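Local coordinates for choloylglycine hydrolase (Clostridium perfringens, PDB 2BJF), which hydrolyses the amide bond of glycine- and taurine-conjugated bile salts, releasing the free bile acid and amino acid, and can also act as an acyltransferase, at residues A[228-231]-A[232-236]; A[247-250]-A[251-255]; A[301-304]-A[305-308]. All blocks are in the same frame, centred on the assembly; numbering follows the deposited sequence.

Contact 1. Residues A[228-231]-A[232-236]; sequences RFIR and VAFLR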
ATOM      1  N   ARG A 228      -0.831 -11.223  -6.034  1.00  9.05           N
ATOM      2  CA  ARG A 228      -0.156 -12.515  -5.936  1.00  9.03           C
ATOM      3  C   ARG A 228       0.958 -12.657  -6.971  1.00  8.97           C
ATOM      4  O   ARG A 228       2.019 -13.203  -6.667  1.00  9.04           O
ATOM      5  CB  ARG A 228      -1.159 -13.670  -6.029  1.00  9.16           C
ATOM      6  CG  ARG A 228      -2.061 -13.778  -4.807  1.00  9.42           C
ATOM      7  CD  ARG A 228      -2.939 -15.022  -4.838  1.00  9.15           C
ATOM      8  NE  ARG A 228      -4.083 -14.896  -5.742  1.00  9.39           N
ATOM      9  CZ  ARG A 228      -4.129 -15.379  -6.981  1.00  9.71           C
ATOM     10  NH1 ARG A 228      -3.083 -16.018  -7.494  1.00 10.30           N
ATOM     11  NH2 ARG A 228      -5.223 -15.217  -7.714  1.00  9.98           N
ATOM     12  N   PHE A 229       0.720 -12.146  -8.181  1.00  8.81           N
ATOM     13  CA  PHE A 229       1.729 -12.154  -9.246  1.00  8.82           C
ATOM     14  C   PHE A 229       2.989 -11.412  -8.799  1.00  8.85           C
ATOM     15  O   PHE A 229       4.099 -11.924  -8.943  1.00  8.74           O
ATOM     16  CB  PHE A 229       1.164 -11.537 -10.534  1.00  8.95           C
ATOM     17  CG  PHE A 229       2.026 -11.754 -11.755  1.00  9.12           C
ATOM     18  CD1 PHE A 229       1.682 -12.714 -12.702  1.00  9.88           C
ATOM     19  CD2 PHE A 229       3.165 -10.979 -11.974  1.00  9.69           C
ATOM     20  CE1 PHE A 229       2.470 -12.915 -13.838  1.00  9.67           C
ATOM     21  CE2 PHE A 229       3.959 -11.171 -13.104  1.00  9.44           C
ATOM     22  CZ  PHE A 229       3.609 -12.141 -14.040  1.00  9.69           C
ATOM     23  N   ILE A 230       2.806 -10.214  -8.245  1.00  8.80           N
ATOM     24  CA  ILE A 230       3.929  -9.413  -7.757  1.00  9.06           C
ATOM     25  C   ILE A 230       4.717 -10.168  -6.687  1.00  9.09           C
ATOM     26  O   ILE A 230       5.941 -10.272  -6.774  1.00  9.06           O
ATOM     27  CB  ILE A 230       3.470  -8.022  -7.226  1.00  8.95           C
ATOM     28  CG1 ILE A 230       2.757  -7.215  -8.327  1.00  9.04           C
ATOM     29  CG2 ILE A 230       4.648  -7.243  -6.620  1.00  9.14           C
ATOM     30  CD1 ILE A 230       3.574  -6.966  -9.600  1.00  9.88           C
ATOM     31  N   ARG A 231       4.011 -10.714  -5.697  1.00  9.42           N
ATOM     32  CA  ARG A 231       4.666 -11.414  -4.594  1.00  9.58           C
ATOM     33  C   ARG A 231       5.481 -12.622  -5.057  1.00  9.70           C
ATOM     34  O   ARG A 231       6.658 -12.734  -4.720  1.00  9.74           O
ATOM     35  CB  ARG A 231       3.664 -11.814  -3.505  1.00  9.61           C
ATOM     36  CG  ARG A 231       3.088 -10.629  -2.738  1.00  9.73           C
ATOM     37  CD  ARG A 231       2.816 -10.963  -1.268  1.00 10.24           C
ATOM     38  NE  ARG A 231       1.872 -12.069  -1.082  1.00 10.65           N
ATOM     39  CZ  ARG A 231       0.547 -11.968  -1.185  1.00 10.55           C
ATOM     40  NH1 ARG A 231      -0.027 -10.810  -1.495  1.00 10.28           N
ATOM     41  NH2 ARG A 231      -0.211 -13.038  -0.983  1.00 10.65           N
ATOM     42  N   VAL A 232       4.868 -13.501  -5.848  1.00  9.80           N
ATOM     43  CA  VAL A 232       5.559 -14.708  -6.314  1.00 10.04           C
ATOM     44  C   VAL A 232       6.747 -14.371  -7.230  1.00  9.93           C
ATOM     45  O   VAL A 232       7.789 -15.021  -7.162  1.00 10.06           O
ATOM     46  CB  VAL A 232       4.579 -15.755  -6.939  1.00 10.06           C
ATOM     47  CG1 VAL A 232       3.959 -15.256  -8.239  1.00 10.30           C
ATOM     48  CG2 VAL A 232       5.266 -17.097  -7.139  1.00 10.97           C
ATOM     49  N   ALA A 233       6.597 -13.335  -8.054  1.00 10.04           N
ATOM     50  CA  ALA A 233       7.672 -12.912  -8.954  1.00 10.02           C
ATOM     51  C   ALA A 233       8.925 -12.488  -8.185  1.00 10.07           C
ATOM     52  O   ALA A 233      10.037 -12.899  -8.525  1.00 10.04           O
ATOM     53  CB  ALA A 233       7.198 -11.789  -9.862  1.00 10.03           C
ATOM     54  N   PHE A 234       8.738 -11.683  -7.142  1.00 10.28           N
ATOM     55  CA  PHE A 234       9.863 -11.179  -6.360  1.00 10.36           C
ATOM     56  C   PHE A 234      10.425 -12.190  -5.356  1.00 10.51           C
ATOM     57  O   PHE A 234      11.634 -12.227  -5.139  1.00 10.40           O
ATOM     58  CB  PHE A 234       9.513  -9.843  -5.692  1.00 10.39           C
ATOM     59  CG  PHE A 234       9.535  -8.677  -6.641  1.00 10.46           C
ATOM     60  CD1 PHE A 234      10.729  -8.018  -6.928  1.00 10.87           C
ATOM     61  CD2 PHE A 234       8.368  -8.250  -7.266  1.00 10.69           C
ATOM     62  CE1 PHE A 234      10.758  -6.938  -7.818  1.00 11.33           C
ATOM     63  CE2 PHE A 234       8.383  -7.173  -8.157  1.00 11.01           C
ATOM     64  CZ  PHE A 234       9.583  -6.517  -8.434  1.00 11.35           C
ATOM     65  N   LEU A 235       9.559 -13.013  -4.761  1.00 10.80           N
ATOM     66  CA  LEU A 235      10.019 -14.089  -3.874  1.00 11.07           C
ATOM     67  C   LEU A 235      10.887 -15.092  -4.632  1.00 11.00           C
ATOM     68  O   LEU A 235      11.903 -15.559  -4.114  1.00 11.08           O
ATOM     69  CB  LEU A 235       8.843 -14.815  -3.211  1.00 11.25           C
ATOM     70  CG  LEU A 235       7.993 -14.071  -2.179  1.00 12.14           C
ATOM     71  CD1 LEU A 235       6.891 -14.987  -1.702  1.00 13.11           C
ATOM     72  CD2 LEU A 235       8.810 -13.572  -1.000  1.00 13.45           C
ATOM     73  N   ARG A 236      10.476 -15.413  -5.858  1.00 11.08           N
ATOM     74  CA  ARG A 236      11.241 -16.299  -6.734  1.00 11.19           C
ATOM     75  C   ARG A 236      12.584 -15.672  -7.100  1.00 11.20           C
ATOM     76  O   ARG A 236      13.628 -16.315  -6.982  1.00 11.20           O
ATOM     77  CB  ARG A 236      10.438 -16.618  -7.998  1.00 11.16           C
ATOM     78  CG  ARG A 236      11.146 -17.524  -8.991  1.00 11.65           C
ATOM     79  CD  ARG A 236      10.388 -17.589 -10.305  1.00 11.76           C
ATOM     80  NE  ARG A 236      11.013 -18.525 -11.236  1.00 11.98           N
ATOM     81  CZ  ARG A 236      11.939 -18.198 -12.133  1.00 12.97           C
ATOM     82  NH1 ARG A 236      12.359 -16.942 -12.242  1.00 13.00           N
ATOM     83  NH2 ARG A 236      12.447 -19.130 -12.928  1.00 13.49           N
TER
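The ring of Phe234 lies alongside Ile230, one helical turn earlier, and both side chains point the same way. The methyl CG2 of Ile230 touches one flank of the ring, 3.9 Å from Phe234 CD2 and almost as near to CE2. The same flank passes the main chain: Ile230 O sits at the ring edge, in its plane, 3.2 Å from Phe234 CD2. With CG beside its own backbone N (chi1 -76°), Phe234 turns this edge back over the preceding turn.

On another side of the helix, Val232 lays CG1 over the carbonyl oxygens of the turn before. Held between backbone N and carbonyl carbon at chi1 67°, CG1 packs 3.2 Å from Arg228 O and 3.4 Å from Phe229 O. Ala233 CB also touches Phe229 O, and Leu235 CG approaches Arg231 O. Four successive i to i+4 bonds run beneath these side chains; the bond from Val232 N to Arg228 O is 3.0 Å long and nearly straight, with 174° at the hydrogen, and that from Leu235 N to Arg231 O measures 2.9 Å.

These turns belong to helix 225-243, which packs against strands 3-8 and 172-173 and helix 179-186 in the Ntn-hydrolase fold. Phe234 also meets Phe200 of the third subunit edge-to-face, whereas Arg231 uses carbonyls of Pro220 and Asp222 and the amide oxygen of Asn258. Arg228 reaches the carbonyls of Phe223 and of Cys2, the N-terminal nucleophile, and also Asn175 OD1 of the taurine pocket.

The main-chain bonds satisfy the backbone of these turns while the apolar side chains named pack beside them, and the buried guanidinium groups of Arg228 and Arg231 are each held by several oxygens; for Arg228 this probably helps to position the chain around Cys2.

Contact 2. Residues A[247-250]-A[251-255]; sequences IDLI and EFFHI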
ATOM      1  N   ILE A 247      18.229 -24.159  -3.541  1.00 16.02           N
ATOM      2  CA  ILE A 247      16.897 -24.459  -4.065  1.00 15.28           C
ATOM      3  C   ILE A 247      16.659 -25.963  -4.201  1.00 14.94           C
ATOM      4  O   ILE A 247      17.372 -26.658  -4.928  1.00 14.68           O
ATOM      5  CB  ILE A 247      16.607 -23.728  -5.403  1.00 15.27           C
ATOM      6  CG1 ILE A 247      16.667 -22.208  -5.202  1.00 15.14           C
ATOM      7  CG2 ILE A 247      15.239 -24.146  -5.954  1.00 15.13           C
ATOM      8  CD1 ILE A 247      16.576 -21.384  -6.480  1.00 15.16           C
ATOM      9  N   ASP A 248      15.658 -26.445  -3.468  1.00 14.52           N
ATOM     10  CA  ASP A 248      15.199 -27.829  -3.561  1.00 14.08           C
ATOM     11  C   ASP A 248      13.671 -27.883  -3.483  1.00 13.60           C
ATOM     12  O   ASP A 248      13.009 -26.840  -3.475  1.00 13.47           O
ATOM     13  CB  ASP A 248      15.853 -28.706  -2.479  1.00 14.45           C
ATOM     14  CG  ASP A 248      15.713 -28.130  -1.072  1.00 14.85           C
ATOM     15  OD1 ASP A 248      14.848 -27.259  -0.842  1.00 15.60           O
ATOM     16  OD2 ASP A 248      16.476 -28.560  -0.184  1.00 16.65           O
ATOM     17  N   LEU A 249      13.123 -29.095  -3.413  1.00 12.91           N
ATOM     18  CA  LEU A 249      11.675 -29.315  -3.460  1.00 12.30           C
ATOM     19  C   LEU A 249      10.865 -28.439  -2.499  1.00 11.99           C
ATOM     20  O   LEU A 249       9.882 -27.815  -2.904  1.00 11.82           O
ATOM     21  CB  LEU A 249      11.351 -30.796  -3.222  1.00 12.33           C
ATOM     22  CG  LEU A 249       9.885 -31.239  -3.298  1.00 12.30           C
ATOM     23  CD1 LEU A 249       9.286 -30.960  -4.671  1.00 12.60           C
ATOM     24  CD2 LEU A 249       9.761 -32.715  -2.953  1.00 12.26           C
ATOM     25  N   ILE A 250      11.277 -28.389  -1.235  1.00 11.49           N
ATOM     26  CA  ILE A 250      10.503 -27.678  -0.216  1.00 11.26           C
ATOM     27  C   ILE A 250      10.433 -26.162  -0.456  1.00 10.99           C
ATOM     28  O   ILE A 250       9.445 -25.524  -0.096  1.00 10.91           O
ATOM     29  CB  ILE A 250      10.973 -28.020   1.237  1.00 11.26           C
ATOM     30  CG1 ILE A 250       9.873 -27.707   2.260  1.00 11.58           C
ATOM     31  CG2 ILE A 250      12.283 -27.313   1.591  1.00 11.56           C
ATOM     32  CD1 ILE A 250       8.602 -28.533   2.097  1.00 11.56           C
ATOM     33  N   GLU A 251      11.467 -25.606  -1.091  1.00 10.87           N
ATOM     34  CA  GLU A 251      11.514 -24.172  -1.400  1.00 10.66           C
ATOM     35  C   GLU A 251      10.368 -23.745  -2.317  1.00 10.59           C
ATOM     36  O   GLU A 251       9.820 -22.646  -2.176  1.00 10.54           O
ATOM     37  CB  GLU A 251      12.857 -23.788  -2.033  1.00 10.78           C
ATOM     38  CG  GLU A 251      14.091 -24.033  -1.159  1.00 10.78           C
ATOM     39  CD  GLU A 251      14.157 -23.159   0.089  1.00 10.81           C
ATOM     40  OE1 GLU A 251      13.262 -22.315   0.307  1.00 11.31           O
ATOM     41  OE2 GLU A 251      15.125 -23.322   0.858  1.00 11.73           O
ATOM     42  N   PHE A 252      10.022 -24.624  -3.255  1.00 10.53           N
ATOM     43  CA  PHE A 252       8.890 -24.431  -4.158  1.00 10.31           C
ATOM     44  C   PHE A 252       7.608 -24.192  -3.358  1.00 10.31           C
ATOM     45  O   PHE A 252       6.847 -23.268  -3.648  1.00 10.38           O
ATOM     46  CB  PHE A 252       8.748 -25.663  -5.060  1.00 10.31           C
ATOM     47  CG  PHE A 252       7.776 -25.493  -6.194  1.00 10.06           C
ATOM     48  CD1 PHE A 252       8.226 -25.125  -7.458  1.00 10.48           C
ATOM     49  CD2 PHE A 252       6.416 -25.739  -6.011  1.00 10.48           C
ATOM     50  CE1 PHE A 252       7.335 -24.980  -8.519  1.00 10.50           C
ATOM     51  CE2 PHE A 252       5.518 -25.595  -7.066  1.00 10.42           C
ATOM     52  CZ  PHE A 252       5.980 -25.213  -8.320  1.00 10.39           C
ATOM     53  N   PHE A 253       7.390 -25.020  -2.338  1.00 10.21           N
ATOM     54  CA  PHE A 253       6.203 -24.921  -1.493  1.00 10.11           C
ATOM     55  C   PHE A 253       6.218 -23.675  -0.610  1.00 10.20           C
ATOM     56  O   PHE A 253       5.175 -23.058  -0.392  1.00 10.29           O
ATOM     57  CB  PHE A 253       6.027 -26.198  -0.663  1.00 10.00           C
ATOM     58  CG  PHE A 253       5.553 -27.376  -1.469  1.00  9.92           C
ATOM     59  CD1 PHE A 253       4.201 -27.712  -1.502  1.00 10.31           C
ATOM     60  CD2 PHE A 253       6.453 -28.139  -2.212  1.00 10.11           C
ATOM     61  CE1 PHE A 253       3.754 -28.797  -2.258  1.00  9.52           C
ATOM     62  CE2 PHE A 253       6.016 -29.225  -2.970  1.00  9.85           C
ATOM     63  CZ  PHE A 253       4.663 -29.553  -2.993  1.00  9.88           C
ATOM     64  N   HIS A 254       7.398 -23.297  -0.122  1.00 10.13           N
ATOM     65  CA  HIS A 254       7.536 -22.068   0.664  1.00 10.23           C
ATOM     66  C   HIS A 254       7.125 -20.829  -0.126  1.00 10.20           C
ATOM     67  O   HIS A 254       6.440 -19.953   0.402  1.00 10.18           O
ATOM     68  CB  HIS A 254       8.957 -21.914   1.210  1.00 10.28           C
ATOM     69  CG  HIS A 254       9.237 -22.778   2.400  1.00 10.85           C
ATOM     70  ND1 HIS A 254       8.682 -22.537   3.638  1.00 11.51           N
ATOM     71  CD2 HIS A 254      10.013 -23.878   2.540  1.00 11.09           C
ATOM     72  CE1 HIS A 254       9.100 -23.457   4.491  1.00 11.54           C
ATOM     73  NE2 HIS A 254       9.910 -24.281   3.850  1.00 11.27           N
ATOM     74  N   ILE A 255       7.532 -20.769  -1.393  1.00 10.09           N
ATOM     75  CA  ILE A 255       7.161 -19.657  -2.270  1.00 10.09           C
ATOM     76  C   ILE A 255       5.641 -19.597  -2.460  1.00 10.03           C
ATOM     77  O   ILE A 255       5.023 -18.552  -2.245  1.00 10.15           O
ATOM     78  CB  ILE A 255       7.889 -19.728  -3.642  1.00 10.02           C
ATOM     79  CG1 ILE A 255       9.397 -19.525  -3.460  1.00 10.22           C
ATOM     80  CG2 ILE A 255       7.334 -18.678  -4.601  1.00  9.88           C
ATOM     81  CD1 ILE A 255      10.233 -19.848  -4.696  1.00 10.29           C
TER
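Glu251 folds back on Asp248 at the start of helix 249-257, and the two acidic side chains supply the polar part of the contact. Glu251 CG rests 3.3 Å from Asp248 OD1, and the carboxylate planes are only 18° apart. Their nearest charged atoms, Asp248 OD1 and Glu251 OE2, stand 4.3 Å from each other, a proximity that would probably be unfavourable without other partners. For Glu251 these come from the second subunit: OE2 forms a salt bridge to Arg263 and OE1 a hydrogen bond to Tyr294 OH, both of that chain. Asp248 has a long, weak ion pair with Lys10.

Backbone bonding strengthens along the segment. The links from Glu251 N to Asp248 O (3.1 Å) and from Phe252 N to Leu249 O (3.2 Å) span three residues and are bent and weak. The first four-residue bond, His254 N to Ile250 O, is 3.0 Å long and lies in the carbonyl plane. Helix 249-257 follows helix 225-243, touches it and packs on strands 3-8, 275-283 and 288-293, part of a helical layer over one sheet of the alpha-beta-beta-alpha Ntn-hydrolase sandwich.

Apolar contacts line two sides of the turn. Leu249 and Phe253 lie side by side, Leu249 CD1 meeting Phe253 CE2 at 4.1 Å, while Leu249 O sits at the edge of the phenyl ring, in its plane; both side chains touch Cys281 of strand 275-283. Ile250 sends CG1 anti to its backbone N (chi1 -159°), which brings it obliquely to the CD2-NE2 side of the His254 ring, 3.8 Å from NE2. That ring is shared with the second subunit, whose Tyr294 stacks on it and accepts a hydrogen bond from NE2 through its carbonyl oxygen.

Contact 3. Residues A[301-304]-A[305-308]; sequences AIDM and NKEN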
ATOM      1  N   ALA A 301       3.947 -38.239  -3.327  1.00 10.45           N
ATOM      2  CA  ALA A 301       4.679 -38.397  -4.582  1.00 10.36           C
ATOM      3  C   ALA A 301       4.144 -39.547  -5.424  1.00 10.40           C
ATOM      4  O   ALA A 301       3.957 -40.659  -4.928  1.00 10.38           O
ATOM      5  CB  ALA A 301       6.164 -38.594  -4.307  1.00 10.44           C
ATOM      6  N   ILE A 302       3.890 -39.261  -6.699  1.00 10.41           N
ATOM      7  CA  ILE A 302       3.527 -40.283  -7.680  1.00 10.58           C
ATOM      8  C   ILE A 302       4.517 -40.201  -8.839  1.00 10.59           C
ATOM      9  O   ILE A 302       4.626 -39.167  -9.504  1.00 10.40           O
ATOM     10  CB  ILE A 302       2.063 -40.127  -8.170  1.00 10.69           C
ATOM     11  CG1 ILE A 302       1.094 -40.384  -7.013  1.00 11.23           C
ATOM     12  CG2 ILE A 302       1.765 -41.093  -9.323  1.00 10.83           C
ATOM     13  CD1 ILE A 302      -0.193 -39.600  -7.079  1.00 12.86           C
ATOM     14  N   ASP A 303       5.244 -41.294  -9.053  1.00 10.73           N
ATOM     15  CA  ASP A 303       6.281 -41.375 -10.076  1.00 10.91           C
ATOM     16  C   ASP A 303       5.717 -42.082 -11.304  1.00 10.98           C
ATOM     17  O   ASP A 303       5.428 -43.281 -11.260  1.00 10.89           O
ATOM     18  CB  ASP A 303       7.496 -42.131  -9.515  1.00 10.98           C
ATOM     19  CG  ASP A 303       8.708 -42.104 -10.444  1.00 11.33           C
ATOM     20  OD1 ASP A 303       8.565 -41.814 -11.653  1.00 11.90           O
ATOM     21  OD2 ASP A 303       9.822 -42.388  -9.951  1.00 11.59           O
ATOM     22  N   MET A 304       5.558 -41.337 -12.397  1.00 11.05           N
ATOM     23  CA  MET A 304       4.990 -41.897 -13.627  1.00 11.28           C
ATOM     24  C   MET A 304       5.882 -42.978 -14.243  1.00 11.26           C
ATOM     25  O   MET A 304       5.391 -43.888 -14.915  1.00 11.23           O
ATOM     26  CB  MET A 304       4.674 -40.795 -14.649  1.00 11.24           C
ATOM     27  CG  MET A 304       5.875 -40.239 -15.409  1.00 11.33           C
ATOM     28  SD  MET A 304       5.448 -38.895 -16.534  1.00 11.88           S
ATOM     29  CE  MET A 304       4.332 -39.721 -17.664  1.00 11.45           C
ATOM     30  N   ASN A 305       7.186 -42.877 -13.995  1.00 11.34           N
ATOM     31  CA  ASN A 305       8.159 -43.817 -14.553  1.00 11.45           C
ATOM     32  C   ASN A 305       8.161 -45.185 -13.871  1.00 11.49           C
ATOM     33  O   ASN A 305       8.776 -46.135 -14.366  1.00 11.52           O
ATOM     34  CB  ASN A 305       9.557 -43.196 -14.558  1.00 11.56           C
ATOM     35  CG  ASN A 305       9.699 -42.107 -15.603  1.00 11.82           C
ATOM     36  OD1 ASN A 305       9.564 -42.360 -16.804  1.00 12.64           O
ATOM     37  ND2 ASN A 305       9.973 -40.889 -15.154  1.00 12.44           N
ATOM     38  N   LYS A 306       7.466 -45.279 -12.740  1.00 11.43           N
ATOM     39  CA  LYS A 306       7.260 -46.558 -12.066  1.00 11.49           C
ATOM     40  C   LYS A 306       6.094 -47.321 -12.693  1.00 11.41           C
ATOM     41  O   LYS A 306       6.012 -48.542 -12.572  1.00 11.49           O
ATOM     42  CB  LYS A 306       7.040 -46.354 -10.565  1.00 11.58           C
ATOM     43  CG  LYS A 306       8.267 -45.808  -9.841  1.00 12.10           C
ATOM     44  CD  LYS A 306       8.099 -45.820  -8.335  1.00 13.09           C
ATOM     45  CE  LYS A 306       8.455 -47.178  -7.736  1.00 13.53           C
ATOM     46  NZ  LYS A 306       8.195 -47.203  -6.273  1.00 14.83           N
ATOM     47  N   GLU A 307       5.206 -46.594 -13.368  1.00 11.32           N
ATOM     48  CA  GLU A 307       4.078 -47.200 -14.076  1.00 11.29           C
ATOM     49  C   GLU A 307       4.499 -47.723 -15.448  1.00 11.19           C
ATOM     50  O   GLU A 307       5.568 -47.376 -15.956  1.00 11.10           O
ATOM     51  CB  GLU A 307       2.928 -46.194 -14.229  1.00 11.47           C
ATOM     52  CG  GLU A 307       2.410 -45.591 -12.919  1.00 11.72           C
ATOM     53  CD  GLU A 307       1.823 -46.619 -11.960  1.00 12.49           C
ATOM     54  OE1 GLU A 307       1.213 -47.610 -12.422  1.00 13.33           O
ATOM     55  OE2 GLU A 307       1.968 -46.429 -10.734  1.00 12.91           O
ATOM     56  N   ASN A 308       3.658 -48.568 -16.041  1.00 10.97           N
ATOM     57  CA  ASN A 308       3.897 -49.046 -17.398  1.00 10.88           C
ATOM     58  C   ASN A 308       3.470 -47.998 -18.417  1.00 10.84           C
ATOM     59  O   ASN A 308       2.276 -47.771 -18.626  1.00 10.80           O
ATOM     60  CB  ASN A 308       3.177 -50.373 -17.660  1.00 10.83           C
ATOM     61  CG  ASN A 308       3.675 -51.076 -18.918  1.00 10.74           C
ATOM     62  OD1 ASN A 308       4.520 -50.553 -19.649  1.00  9.99           O
ATOM     63  ND2 ASN A 308       3.153 -52.271 -19.173  1.00 10.69           N
TER
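Asp303 extends its side chain over the turn formed by Met304, Asn305 and Lys306. Its CB touches the aliphatic part of Lys306, 3.8 Å from CG. Asp303 CG, anti to the backbone N (chi1 -172°), also lies against Lys306 CG, a placing that sets OD1 toward Asn305 N. OD1 accepts a hydrogen bond from that N at 2.9 Å, met from above the carboxylate plane: an Asx turn. OD1 also brushes Asn305 CB, and the Asn305 amide, its ND2 bonded to Lys286 O, stands nearly perpendicular to the carboxylate (87°). OD2 lies over Lys306 CG at 3.8 Å, while the lysine NZ runs on to the C-terminal carboxylate of Asn329 of the second subunit.

Beneath, Lys306 N bonds to Asp303 O (3.2 Å) and Glu307 N to Met304 O (3.1 Å), two overlapping type I turns whose donors stand well above the carbonyl planes.

The turns follow directly on strand 300-303, the outermost of its sheet within this chain, which pairs with strand 288-293; Ala301 continues that sheet into the second subunit. Met304 packs inward on Leu55 of strand 54-61, and Glu307 lies on Phe32 of strand 29-33, with OE2 bonded to Tyr317.

Overall arrangement
Contacts 1 and 2 are buried and lie within consecutive helices, 225-243 and 249-257, which touch where Val232 CG2 meets Ile255 CG2 at 3.6 Å; both helices rest against strand 3-8. Contact 3 is a surface turn, with its centre about 31 Å from that of contact 1 and 22 Å from that of contact 2, across the chain's centre from contact 1. Contact 1 relies on regular helical bonds and on buried arginines, of which Arg228 reaches Cys2, contact 2 on a weakly bonded helix start with an acidic pair of which Glu251 is paired by the second subunit, and contact 3 on an Asx turn. All three reach the second subunit.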